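Local coordinates for amine Dehydrogenase (Pseudomonas putida, PDB 1JMX), which probably carries electrons through its two covalently bound hemes c, as the alpha subunit of a quinohemoprotein amine dehydrogenase, at residues A[102-105]-A[106-110]; A[77-80]-A[81-85]; A[61-64]-A[65-69]. All coordinates share one frame; numbering follows the deposited sequence.

Contact 1: residues A[102-105]-A[106-110]. With HEC (heme c), chain E.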
loop_
_atom_site.group_PDB
_atom_site.type_symbol
_atom_site.label_atom_id
_atom_site.label_comp_id
_atom_site.label_asym_id
_atom_site.label_seq_id
_atom_site.Cartn_x
_atom_site.Cartn_y
_atom_site.Cartn_z
ATOM N N ARG A 102 -4.456 -5.551 5.393
ATOM C CA ARG A 102 -4.978 -4.322 4.804
ATOM C C ARG A 102 -3.891 -3.327 4.395
ATOM O O ARG A 102 -4.162 -2.351 3.709
ATOM C CB ARG A 102 -5.987 -3.656 5.743
ATOM C CG ARG A 102 -5.394 -3.129 7.022
ATOM C CD ARG A 102 -6.417 -2.329 7.787
ATOM N NE ARG A 102 -5.893 -1.840 9.058
ATOM C CZ ARG A 102 -5.126 -0.761 9.205
ATOM N NH1 ARG A 102 -4.769 -0.031 8.157
ATOM N NH2 ARG A 102 -4.751 -0.384 10.424
ATOM N N CYS A 103 -2.662 -3.607 4.799
ATOM C CA CYS A 103 -1.516 -2.764 4.486
ATOM C C CYS A 103 -0.675 -3.515 3.469
ATOM O O CYS A 103 -0.535 -3.092 2.323
ATOM C CB CYS A 103 -0.717 -2.530 5.763
ATOM S SG CYS A 103 -1.344 -1.179 6.741
ATOM N N HIS A 104 -0.062 -4.598 3.935
ATOM C CA HIS A 104 0.727 -5.473 3.091
ATOM C C HIS A 104 -0.129 -6.731 2.912
ATOM O O HIS A 104 -1.225 -6.826 3.463
ATOM C CB HIS A 104 2.085 -5.803 3.735
ATOM C CG HIS A 104 2.005 -6.235 5.169
ATOM N ND1 HIS A 104 1.475 -7.444 5.563
ATOM C CD2 HIS A 104 2.396 -5.613 6.305
ATOM C CE1 HIS A 104 1.540 -7.549 6.876
ATOM N NE2 HIS A 104 2.095 -6.449 7.353
ATOM N N SER A 105 0.373 -7.692 2.154
ATOM C CA SER A 105 -0.358 -8.926 1.901
ATOM C C SER A 105 -0.511 -9.794 3.144
ATOM O O SER A 105 0.257 -9.676 4.092
ATOM C CB SER A 105 0.359 -9.739 0.818
ATOM O OG SER A 105 1.565 -10.290 1.314
ATOM N N GLY A 106 -1.523 -10.653 3.138
ATOM C CA GLY A 106 -1.735 -11.576 4.232
ATOM C C GLY A 106 -0.758 -12.734 4.084
ATOM O O GLY A 106 -0.547 -13.488 5.027
ATOM N N ALA A 107 -0.177 -12.881 2.891
ATOM C CA ALA A 107 0.793 -13.940 2.608
ATOM C C ALA A 107 2.099 -13.708 3.363
ATOM O O ALA A 107 2.786 -14.659 3.713
ATOM C CB ALA A 107 1.064 -14.035 1.120
ATOM N N ARG A 108 2.438 -12.439 3.593
ATOM C CA ARG A 108 3.647 -12.057 4.324
ATOM C C ARG A 108 3.566 -12.611 5.752
ATOM O O ARG A 108 4.571 -12.973 6.354
ATOM C CB ARG A 108 3.779 -10.532 4.355
ATOM C CG ARG A 108 4.978 -10.020 5.129
ATOM C CD ARG A 108 4.982 -8.510 5.259
ATOM N NE ARG A 108 5.260 -7.840 3.995
ATOM C CZ ARG A 108 5.493 -6.538 3.874
ATOM N NH1 ARG A 108 5.486 -5.758 4.941
ATOM N NH2 ARG A 108 5.716 -6.009 2.684
ATOM N N VAL A 109 2.345 -12.700 6.262
ATOM C CA VAL A 109 2.068 -13.213 7.593
ATOM C C VAL A 109 2.145 -14.742 7.590
ATOM O O VAL A 109 2.804 -15.337 8.440
ATOM C CB VAL A 109 0.653 -12.782 8.047
ATOM C CG1 VAL A 109 0.329 -13.347 9.415
ATOM C CG2 VAL A 109 0.538 -11.271 8.046
ATOM N N ALA A 110 1.472 -15.364 6.621
ATOM C CA ALA A 110 1.424 -16.819 6.483
ATOM C C ALA A 110 2.763 -17.464 6.123
ATOM O O ALA A 110 2.931 -18.671 6.275
ATOM C CB ALA A 110 0.361 -17.210 5.471
HETATM FE FE HEC E . 2.693 -5.895 9.221
HETATM C CHA HEC E . 5.924 -5.995 8.378
HETATM C CHB HEC E . 2.925 -9.084 10.305
HETATM C CHC HEC E . -0.531 -5.767 10.251
HETATM C CHD HEC E . 2.500 -2.645 8.143
HETATM N NA HEC E . 4.103 -7.247 9.296
HETATM C C1A HEC E . 5.395 -7.130 8.897
HETATM C C2A HEC E . 6.135 -8.343 9.104
HETATM C C3A HEC E . 5.281 -9.217 9.634
HETATM C C4A HEC E . 4.026 -8.530 9.766
HETATM C CMA HEC E . 5.584 -10.649 10.039
HETATM C CAA HEC E . 7.601 -8.543 8.791
HETATM C CBA HEC E . 8.267 -8.706 10.156
HETATM C CGA HEC E . 9.763 -8.896 10.163
HETATM O O1A HEC E . 10.405 -8.906 9.126
HETATM O O2A HEC E . 10.301 -9.027 11.241
HETATM N NB HEC E . 1.467 -7.144 10.078
HETATM C C1B HEC E . 1.722 -8.457 10.474
HETATM C C2B HEC E . 0.615 -9.088 11.110
HETATM C C3B HEC E . -0.369 -8.146 11.128
HETATM C C4B HEC E . 0.155 -6.947 10.462
HETATM C CMB HEC E . 0.575 -10.523 11.674
HETATM C CAB HEC E . -1.732 -8.384 11.763
HETATM C CBB HEC E . -1.957 -7.706 13.117
HETATM N NC HEC E . 1.282 -4.511 9.174
HETATM C C1C HEC E . -0.010 -4.631 9.639
HETATM C C2C HEC E . -0.765 -3.431 9.427
HETATM C C3C HEC E . 0.057 -2.564 8.831
HETATM C C4C HEC E . 1.350 -3.222 8.684
HETATM C CMC HEC E . -2.231 -3.226 9.818
HETATM C CAC HEC E . -0.403 -1.224 8.300
HETATM C CBC HEC E . -0.378 0.007 9.187
HETATM N ND HEC E . 3.938 -4.591 8.436
HETATM C C1D HEC E . 3.723 -3.287 8.040
HETATM C C2D HEC E . 4.949 -2.676 7.520
HETATM C C3D HEC E . 5.896 -3.676 7.620
HETATM C C4D HEC E . 5.252 -4.807 8.160
HETATM C CMD HEC E . 5.106 -1.250 6.997
HETATM C CAD HEC E . 7.387 -3.715 7.265
HETATM C CBD HEC E . 7.980 -2.509 6.617
HETATM C CGD HEC E . 7.988 -2.653 5.132
HETATM O O1D HEC E . 7.148 -3.415 4.600
HETATM O O2D HEC E . 8.832 -2.007 4.473
#
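His104 and Arg108 lie flat against each other above heme c, and Cys103, just before, ties the chain covalently to the porphyrin. Arg102 comes first: the heme methyl CMC lies over one face of its guanidinium, 3.8 Å from NH2, while NH1 is hydrogen-bonded to Gln136. Cys103 follows, its SG joined to heme CAC by a 1.8 Å thioether bond. His104 sends NE2 to the heme iron at 2.0 Å. Its CG sits between the backbone N and the carbonyl carbon (chi1 48°), which drops the imidazole onto the metal. The ring's rotation is fixed from the far side, because ND1 donates in the ring plane to Ser105 O (2.9 Å, nearly straight). Over one face, Arg108 CD makes a CH-pi contact 3.7 Å from the His104 ring centroid. The guanidinium stacks on His104, centres 4.3 Å apart and planes at 19°, with His104 CB over its middle, and Arg108 NH1 donates to heme propionate O1D at 2.9 Å. Arg108 NE bonds to the C-terminal carboxylate oxygen O of Pro494, and NH2 to the carbonyl of Leu493, so the tail helps fix this arm. Ser105 OG accepts from Arg108 N at 3.3 Å, a capping bond at the turn into helix 107-110, and also bonds to Pro494. Cys100, Cys103 and His104 form the CXXCH motif of a c-type heme, whose iron takes His126 as its other axial ligand.

Contact 2: residues A[77-80]-A[81-85]; sequences GVRY and AMERR
Arg79 and Glu83, four residues apart, both hold CG beside their own backbone N (chi1 -63° and -65°). Glu83 then runs out extended, whereas Arg79 bends at chi3 (60°), bringing its guanidinium near the carboxylate without a direct salt bridge: Arg79 NE and Glu83 OE2 stay 4.1 Å apart. A water spans the gap, in the guanidinium plane, 2.8 Å from Arg79 NH2 and 2.6 Å from Glu83 OE2. Met82 CE lies over one guanidinium face, toward its rim, 3.6 Å from Arg79 NH1, and that nitrogen also pairs with Glu237. The other carboxylate oxygen, Glu83 OE1, takes an almost straight 3.0 Å salt bridge on its anti side from Arg85 NE, which lies somewhat out of the carboxylate plane; Arg85 NH1 goes on to Asp275. Were Glu83 an alanine, Arg85 NE would probably lose its mate and the water bridge its acidic end. Tyr80 OH is hydrogen-bonded to Glu90, while Arg85 CB packs 3.9 Å from Tyr80 CB. Beneath the side chains, Glu83 N bonds to Arg79 O at 3.0 Å and Arg85 N to Tyr80 O at 2.9 Å. With the weak Arg84 N to Ala81 O bond and the left-handed backbone of Arg84, this closes two successive type I turns in the pattern of a Schellman motif.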
loop_
_atom_site.group_PDB
_atom_site.type_symbol
_atom_site.label_atom_id
_atom_site.label_comp_id
_atom_site.label_asym_id
_atom_site.label_seq_id
_atom_site.Cartn_x
_atom_site.Cartn_y
_atom_site.Cartn_z
ATOM N N GLY A 77 0.226 -22.689 -1.074
ATOM C CA GLY A 77 -0.822 -21.700 -1.257
ATOM C C GLY A 77 -0.431 -20.240 -1.113
ATOM O O GLY A 77 -1.223 -19.361 -1.451
ATOM N N VAL A 78 0.766 -19.967 -0.601
ATOM C CA VAL A 78 1.215 -18.585 -0.440
ATOM C C VAL A 78 2.553 -18.312 -1.140
ATOM O O VAL A 78 3.198 -17.291 -0.888
ATOM C CB VAL A 78 1.255 -18.137 1.069
ATOM C CG1 VAL A 78 -0.151 -17.896 1.585
ATOM C CG2 VAL A 78 1.941 -19.175 1.937
ATOM N N ARG A 79 2.928 -19.189 -2.072
ATOM C CA ARG A 79 4.177 -19.026 -2.798
ATOM C C ARG A 79 4.160 -17.865 -3.798
ATOM O O ARG A 79 5.213 -17.396 -4.220
ATOM C CB ARG A 79 4.583 -20.339 -3.478
ATOM C CG ARG A 79 4.862 -21.479 -2.493
ATOM C CD ARG A 79 5.572 -22.654 -3.164
ATOM N NE ARG A 79 6.860 -22.255 -3.726
ATOM C CZ ARG A 79 7.985 -22.154 -3.025
ATOM N NH1 ARG A 79 7.995 -22.441 -1.733
ATOM N NH2 ARG A 79 9.086 -21.693 -3.597
ATOM N N TYR A 80 2.967 -17.387 -4.145
ATOM C CA TYR A 80 2.815 -16.270 -5.078
ATOM C C TYR A 80 3.507 -15.001 -4.594
ATOM O O TYR A 80 3.881 -14.150 -5.399
ATOM C CB TYR A 80 1.334 -15.968 -5.347
ATOM C CG TYR A 80 0.510 -15.629 -4.119
ATOM C CD1 TYR A 80 -0.222 -16.615 -3.461
ATOM C CD2 TYR A 80 0.466 -14.327 -3.608
ATOM C CE1 TYR A 80 -0.973 -16.326 -2.326
ATOM C CE2 TYR A 80 -0.288 -14.021 -2.463
ATOM C CZ TYR A 80 -1.000 -15.031 -1.831
ATOM O OH TYR A 80 -1.732 -14.770 -0.699
ATOM N N ALA A 81 3.663 -14.874 -3.276
ATOM C CA ALA A 81 4.318 -13.706 -2.672
ATOM C C ALA A 81 5.808 -13.671 -3.016
ATOM O O ALA A 81 6.335 -12.627 -3.399
ATOM C CB ALA A 81 4.112 -13.701 -1.152
ATOM N N MET A 82 6.474 -14.819 -2.883
ATOM C CA MET A 82 7.900 -14.929 -3.198
ATOM C C MET A 82 8.088 -14.863 -4.712
ATOM O O MET A 82 9.113 -14.390 -5.199
ATOM C CB MET A 82 8.480 -16.246 -2.672
ATOM C CG MET A 82 8.479 -16.387 -1.158
ATOM S SD MET A 82 9.069 -18.004 -0.596
ATOM C CE MET A 82 7.590 -18.964 -0.798
ATOM N N GLU A 83 7.080 -15.336 -5.441
ATOM C CA GLU A 83 7.099 -15.348 -6.895
ATOM C C GLU A 83 6.705 -14.001 -7.483
ATOM O O GLU A 83 6.613 -13.848 -8.697
ATOM C CB GLU A 83 6.204 -16.473 -7.417
ATOM C CG GLU A 83 6.725 -17.864 -7.038
ATOM C CD GLU A 83 5.742 -18.984 -7.337
ATOM O OE1 GLU A 83 4.578 -18.692 -7.671
ATOM O OE2 GLU A 83 6.122 -20.163 -7.215
ATOM N N ARG A 84 6.483 -13.026 -6.608
ATOM C CA ARG A 84 6.140 -11.666 -7.004
ATOM C C ARG A 84 4.918 -11.539 -7.902
ATOM O O ARG A 84 4.906 -10.741 -8.839
ATOM C CB ARG A 84 7.345 -10.976 -7.663
ATOM C CG ARG A 84 8.602 -10.911 -6.794
ATOM C CD ARG A 84 8.372 -10.105 -5.526
ATOM N NE ARG A 84 8.118 -8.696 -5.807
ATOM C CZ ARG A 84 7.717 -7.814 -4.897
ATOM N NH1 ARG A 84 7.517 -8.187 -3.639
ATOM N NH2 ARG A 84 7.523 -6.551 -5.240
ATOM N N ARG A 85 3.909 -12.354 -7.633
ATOM C CA ARG A 85 2.668 -12.297 -8.383
ATOM C C ARG A 85 1.796 -11.287 -7.634
ATOM O O ARG A 85 0.919 -11.654 -6.852
ATOM C CB ARG A 85 2.014 -13.677 -8.431
ATOM C CG ARG A 85 2.880 -14.736 -9.083
ATOM C CD ARG A 85 2.131 -16.040 -9.191
ATOM N NE ARG A 85 2.973 -17.143 -9.652
ATOM C CZ ARG A 85 3.151 -17.495 -10.926
ATOM N NH1 ARG A 85 2.542 -16.831 -11.902
ATOM N NH2 ARG A 85 3.946 -18.520 -11.224
HETATM O O HOH W 1 8.374 -21.045 -6.255
HETATM O O HOH W 2 6.542 -23.427 -6.672
#

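Contact 3: residues A[61-64]-A[65-69]; sequences VKYL and ADKQG
Lys62 and Asp66 form the charged pair, one helical turn apart on the partly exposed side: Lys62 NZ meets Asp66 OD2 in a salt bridge of 2.7 Å. The lysine begins with CG anti to the backbone N (chi1 177°) and then bends at chi2 and chi4, which curls the ammonium back toward the carboxylate. Both ends have second partners: Lys62 NZ also pairs with Asp208, and Asp66 OD1 accepts from the backbone N of Asn234, so the pair is tied to the neighbouring beta barrel. The aromatic contact is of CH-pi kind, Lys67 CE lying over a face of Tyr63, 3.8 Å from the ring centroid and displaced toward the CD2-CE2 side; it is less certain, because CE sits too close to the Tyr63 carbonyl. Tyr63 itself packs on Pro5 and Leu8 of helix 4-12. These pairs stand on the last turns of helix 54-67, within the cytochrome c-like heme-binding region, and the backbone bonds are the i to i+4 series of an alpha-helix: Ala65 N to Val61 O at 2.7 Å, Asp66 N to Lys62 O at 3.1 Å, and Gln68 N to Leu64 O at 2.8 Å. Gln68 is where helical geometry ends; its NE2 is held by the carbonyls of Ile27 and Gln30. Apolar packing turns inward. Val61 rests on Leu38 and Ile41 of helix 34-48, Leu64 on Trp37 and Ile27, and the side chain of Leu64 comes within about 4 Å of a heme c.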
loop_
_atom_site.group_PDB
_atom_site.type_symbol
_atom_site.label_atom_id
_atom_site.label_comp_id
_atom_site.label_asym_id
_atom_site.label_seq_id
_atom_site.Cartn_x
_atom_site.Cartn_y
_atom_site.Cartn_z
ATOM N N VAL A 61 21.528 -14.319 5.963
ATOM C CA VAL A 61 20.263 -14.779 5.384
ATOM C C VAL A 61 20.358 -16.273 5.084
ATOM O O VAL A 61 19.472 -17.035 5.448
ATOM C CB VAL A 61 19.911 -13.999 4.085
ATOM C CG1 VAL A 61 18.723 -14.648 3.374
ATOM C CG2 VAL A 61 19.597 -12.539 4.415
ATOM N N LYS A 62 21.461 -16.686 4.462
ATOM C CA LYS A 62 21.687 -18.090 4.125
ATOM C C LYS A 62 21.661 -18.924 5.400
ATOM O O LYS A 62 20.951 -19.929 5.486
ATOM C CB LYS A 62 23.034 -18.255 3.411
ATOM C CG LYS A 62 23.415 -19.701 3.064
ATOM C CD LYS A 62 22.627 -20.221 1.873
ATOM C CE LYS A 62 23.070 -21.615 1.453
ATOM N NZ LYS A 62 22.452 -22.711 2.245
ATOM N N TYR A 63 22.396 -18.457 6.405
ATOM C CA TYR A 63 22.484 -19.139 7.690
ATOM C C TYR A 63 21.127 -19.274 8.373
ATOM O O TYR A 63 20.741 -20.357 8.807
ATOM C CB TYR A 63 23.467 -18.405 8.619
ATOM C CG TYR A 63 23.584 -19.036 9.988
ATOM C CD1 TYR A 63 22.949 -18.473 11.101
ATOM C CD2 TYR A 63 24.288 -20.230 10.166
ATOM C CE1 TYR A 63 23.006 -19.091 12.353
ATOM C CE2 TYR A 63 24.351 -20.857 11.417
ATOM C CZ TYR A 63 23.706 -20.285 12.504
ATOM O OH TYR A 63 23.747 -20.921 13.726
ATOM N N LEU A 64 20.394 -18.175 8.451
ATOM C CA LEU A 64 19.093 -18.184 9.108
ATOM C C LEU A 64 18.001 -18.898 8.311
ATOM O O LEU A 64 17.146 -19.555 8.886
ATOM C CB LEU A 64 18.688 -16.756 9.453
ATOM C CG LEU A 64 19.671 -16.101 10.424
ATOM C CD1 LEU A 64 19.470 -14.604 10.452
ATOM C CD2 LEU A 64 19.508 -16.720 11.806
ATOM N N ALA A 65 18.072 -18.812 6.987
ATOM C CA ALA A 65 17.093 -19.450 6.116
ATOM C C ALA A 65 17.176 -20.978 6.194
ATOM O O ALA A 65 16.172 -21.666 6.065
ATOM C CB ALA A 65 17.280 -18.972 4.682
ATOM N N ASP A 66 18.380 -21.497 6.399
ATOM C CA ASP A 66 18.595 -22.935 6.515
ATOM C C ASP A 66 18.227 -23.419 7.909
ATOM O O ASP A 66 17.513 -24.402 8.052
ATOM C CB ASP A 66 20.057 -23.289 6.236
ATOM C CG ASP A 66 20.408 -23.264 4.763
ATOM O OD1 ASP A 66 19.735 -22.588 3.953
ATOM O OD2 ASP A 66 21.392 -23.930 4.409
ATOM N N LYS A 67 18.718 -22.722 8.933
ATOM C CA LYS A 67 18.447 -23.077 10.330
ATOM C C LYS A 67 16.975 -22.932 10.716
ATOM O O LYS A 67 16.383 -23.826 11.335
ATOM C CB LYS A 67 19.294 -22.208 11.270
ATOM C CG LYS A 67 20.389 -22.959 12.013
ATOM C CD LYS A 67 21.324 -23.685 11.034
ATOM C CE LYS A 67 21.897 -22.734 9.969
ATOM N NZ LYS A 67 22.631 -23.390 8.824
ATOM N N GLN A 68 16.397 -21.789 10.360
ATOM C CA GLN A 68 15.008 -21.494 10.680
ATOM C C GLN A 68 14.175 -21.139 9.456
ATOM O O GLN A 68 13.815 -19.985 9.233
ATOM C CB GLN A 68 14.960 -20.373 11.712
ATOM C CG GLN A 68 15.559 -20.765 13.054
ATOM C CD GLN A 68 16.263 -19.611 13.722
ATOM O OE1 GLN A 68 17.345 -19.776 14.287
ATOM N NE2 GLN A 68 15.669 -18.432 13.646
ATOM N N GLY A 69 13.875 -22.157 8.663
ATOM C CA GLY A 69 13.076 -21.957 7.473
ATOM C C GLY A 69 11.733 -22.638 7.618
ATOM O O GLY A 69 11.353 -23.066 8.708
#

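From the N terminus the chain meets contact 3 first, then contact 2, then contact 1; they follow in series, neither nested nor crossing, and each closes just a local turn. Contact 3 lies at the end of helix 54-67 and sets it against helices 4-12 and 34-48 and barrel strand 223-233. Contact 2 lies in the loop before helix 94-100 and rests on barrel strands 247-256 and 259-266. Contact 1 follows that helix. Contacts 1 and 2 touch: Ala107 CB lies 3.4 Å from Tyr80 OH and 3.8 Å from Ala81 CB, so residues 77-85 sit between helix 107-110 and the barrel. Contact 3 stays about 10 Å, nearest atoms, from either.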